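Local structure of putative polyketide cyclase SMa1630 (Sinorhizobium meliloti 1021, 4U13) at residues Ala54-Ala58 against Ala59-Ala63. The protein probably acts as a polyketide cyclase, built on a SnoaL-like domain of the NTF2 clan. Residues are numbered along the deposited sequence; the frame is centred on the assembly and turned at random.
Sequences AAKKA and ASYVA
The Y61 ring carries the ammonium of K56 over one face, with A55 C and A63 N at its edge, in plane. K56 NZ stands 4.3 Å from the centroid of the Y61 ring, 25° off its normal, in a cation-pi contact, while A55 C and O lie beside the CD1–CE1 edge, CD1 being 3.7 Å from A55 O. A55 CB adds an apolar touch to Y61 CE1 at 3.9 Å. The lysine chain bends at chi2 (-95°) and crosses the tyrosine at about a right angle, bringing CE within 3.8 Å of Y61 OH. D17 meets both polar ends, its carbonyl oxygen accepting a hydrogen bond from K56 NZ and its carboxylate a weak one from Y61 OH. A leucine in place of Y61 would probably cost the ammonium its aromatic face and leave the D17 carboxylate without the phenol. The helix ends with A59 N hydrogen-bonded to A55 O (3.0 Å) and S60 N to K56 O (2.8 Å), after which S60 takes a positive phi and the chain turns away. The contact forms the surface corner where helix 44-59 passes into strand 62-71, whose V62 pairs with S82 of strand 74-82.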
ATOM      1  N   ALA A  54       6.803  -8.977 -16.417  1.00 53.68           N
ATOM      2  CA  ALA A  54       8.218  -9.358 -16.408  1.00 55.13           C
ATOM      3  C   ALA A  54       9.010  -8.728 -15.228  1.00 56.79           C
ATOM      4  O   ALA A  54       9.851  -9.390 -14.625  1.00 54.23           O
ATOM      5  CB  ALA A  54       8.896  -9.011 -17.731  1.00 53.83           C
ATOM      6  N   ALA A  55       8.732  -7.474 -14.907  1.00 53.06           N
ATOM      7  CA  ALA A  55       9.441  -6.823 -13.861  1.00 51.36           C
ATOM      8  C   ALA A  55       9.106  -7.435 -12.515  1.00 53.00           C
ATOM      9  O   ALA A  55       9.964  -7.538 -11.639  1.00 57.08           O
ATOM     10  CB  ALA A  55       9.142  -5.326 -13.874  1.00 52.71           C
ATOM     11  N   LYS A  56       7.869  -7.843 -12.330  1.00 55.09           N
ATOM     12  CA  LYS A  56       7.460  -8.508 -11.099  1.00 55.54           C
ATOM     13  C   LYS A  56       8.141  -9.843 -10.950  1.00 57.55           C
ATOM     14  O   LYS A  56       8.618 -10.163  -9.863  1.00 56.64           O
ATOM     15  CB  LYS A  56       5.960  -8.736 -11.125  1.00 61.33           C
ATOM     16  CG  LYS A  56       5.156  -7.462 -11.004  1.00 63.08           C
ATOM     17  CD  LYS A  56       4.779  -7.232  -9.573  1.00 66.40           C
ATOM     18  CE  LYS A  56       3.982  -5.944  -9.394  1.00 64.12           C
ATOM     19  NZ  LYS A  56       4.285  -5.487  -8.017  1.00 62.50           N
ATOM     20  N   LYS A  57       8.182 -10.631 -12.021  1.00 57.49           N
ATOM     21  CA  LYS A  57       8.895 -11.938 -11.994  1.00 63.74           C
ATOM     22  C   LYS A  57      10.384 -11.757 -11.763  1.00 63.28           C
ATOM     23  O   LYS A  57      10.982 -12.522 -11.022  1.00 61.13           O
ATOM     24  CB  LYS A  57       8.773 -12.750 -13.305  1.00 68.35           C
ATOM     25  CG  LYS A  57       7.431 -12.673 -14.024  1.00 79.16           C
ATOM     26  CD  LYS A  57       6.363 -13.583 -13.444  1.00 87.32           C
ATOM     27  CE  LYS A  57       5.479 -14.137 -14.571  1.00 94.00           C
ATOM     28  NZ  LYS A  57       4.169 -14.683 -14.107  1.00 94.33           N
ATOM     29  N   ALA A  58      10.981 -10.791 -12.476  1.00 62.81           N
ATOM     30  CA  ALA A  58      12.405 -10.505 -12.392  1.00 63.67           C
ATOM     31  C   ALA A  58      12.798 -10.136 -10.969  1.00 66.98           C
ATOM     32  O   ALA A  58      13.776 -10.690 -10.469  1.00 69.31           O
ATOM     33  CB  ALA A  58      12.798  -9.373 -13.324  1.00 60.52           C
ATOM     34  N   ALA A  59      12.053  -9.245 -10.305  1.00 60.39           N
ATOM     35  CA  ALA A  59      12.561  -8.759  -9.022  1.00 61.67           C
ATOM     36  C   ALA A  59      11.650  -8.839  -7.786  1.00 67.40           C
ATOM     37  O   ALA A  59      12.140  -8.573  -6.661  1.00 66.33           O
ATOM     38  CB  ALA A  59      13.097  -7.362  -9.190  1.00 60.16           C
ATOM     39  N   SER A  60      10.360  -9.192  -7.956  1.00 67.51           N
ATOM     40  CA  SER A  60       9.383  -9.159  -6.838  1.00 62.55           C
ATOM     41  C   SER A  60       9.504  -7.850  -6.032  1.00 62.52           C
ATOM     42  O   SER A  60       9.626  -7.854  -4.805  1.00 61.95           O
ATOM     43  CB  SER A  60       9.641 -10.345  -5.910  1.00 63.94           C
ATOM     44  OG  SER A  60       9.574 -11.580  -6.613  1.00 71.05           O
ATOM     45  N   TYR A  61       9.515  -6.733  -6.730  1.00 59.44           N
ATOM     46  CA  TYR A  61       9.836  -5.446  -6.101  1.00 59.24           C
ATOM     47  C   TYR A  61       8.655  -4.846  -5.358  1.00 60.72           C
ATOM     48  O   TYR A  61       7.525  -5.127  -5.668  1.00 61.39           O
ATOM     49  CB  TYR A  61      10.272  -4.419  -7.155  1.00 57.94           C
ATOM     50  CG  TYR A  61       9.163  -4.097  -8.163  1.00 57.25           C
ATOM     51  CD1 TYR A  61       9.009  -4.851  -9.320  1.00 55.55           C
ATOM     52  CD2 TYR A  61       8.271  -3.061  -7.934  1.00 58.69           C
ATOM     53  CE1 TYR A  61       8.003  -4.586 -10.211  1.00 58.78           C
ATOM     54  CE2 TYR A  61       7.266  -2.753  -8.852  1.00 60.06           C
ATOM     55  CZ  TYR A  61       7.108  -3.534  -9.995  1.00 60.86           C
ATOM     56  OH  TYR A  61       6.103  -3.258 -10.945  1.00 59.44           O
ATOM     57  N   VAL A  62       8.973  -3.942  -4.446  1.00 57.79           N
ATOM     58  CA  VAL A  62       8.050  -3.030  -3.839  1.00 57.20           C
ATOM     59  C   VAL A  62       8.481  -1.565  -4.235  1.00 57.49           C
ATOM     60  O   VAL A  62       9.612  -1.181  -4.003  1.00 59.68           O
ATOM     61  CB  VAL A  62       8.101  -3.291  -2.298  1.00 61.51           C
ATOM     62  CG1 VAL A  62       7.569  -2.128  -1.452  1.00 62.80           C
ATOM     63  CG2 VAL A  62       7.363  -4.583  -1.928  1.00 63.24           C
ATOM     64  N   ALA A  63       7.581  -0.771  -4.839  1.00 58.19           N
ATOM     65  CA  ALA A  63       7.734   0.671  -5.042  1.00 54.77           C
ATOM     66  C   ALA A  63       6.930   1.439  -4.019  1.00 58.27           C
ATOM     67  O   ALA A  63       5.732   1.333  -3.970  1.00 59.38           O
ATOM     68  CB  ALA A  63       7.277   1.079  -6.422  1.00 55.55           C
TER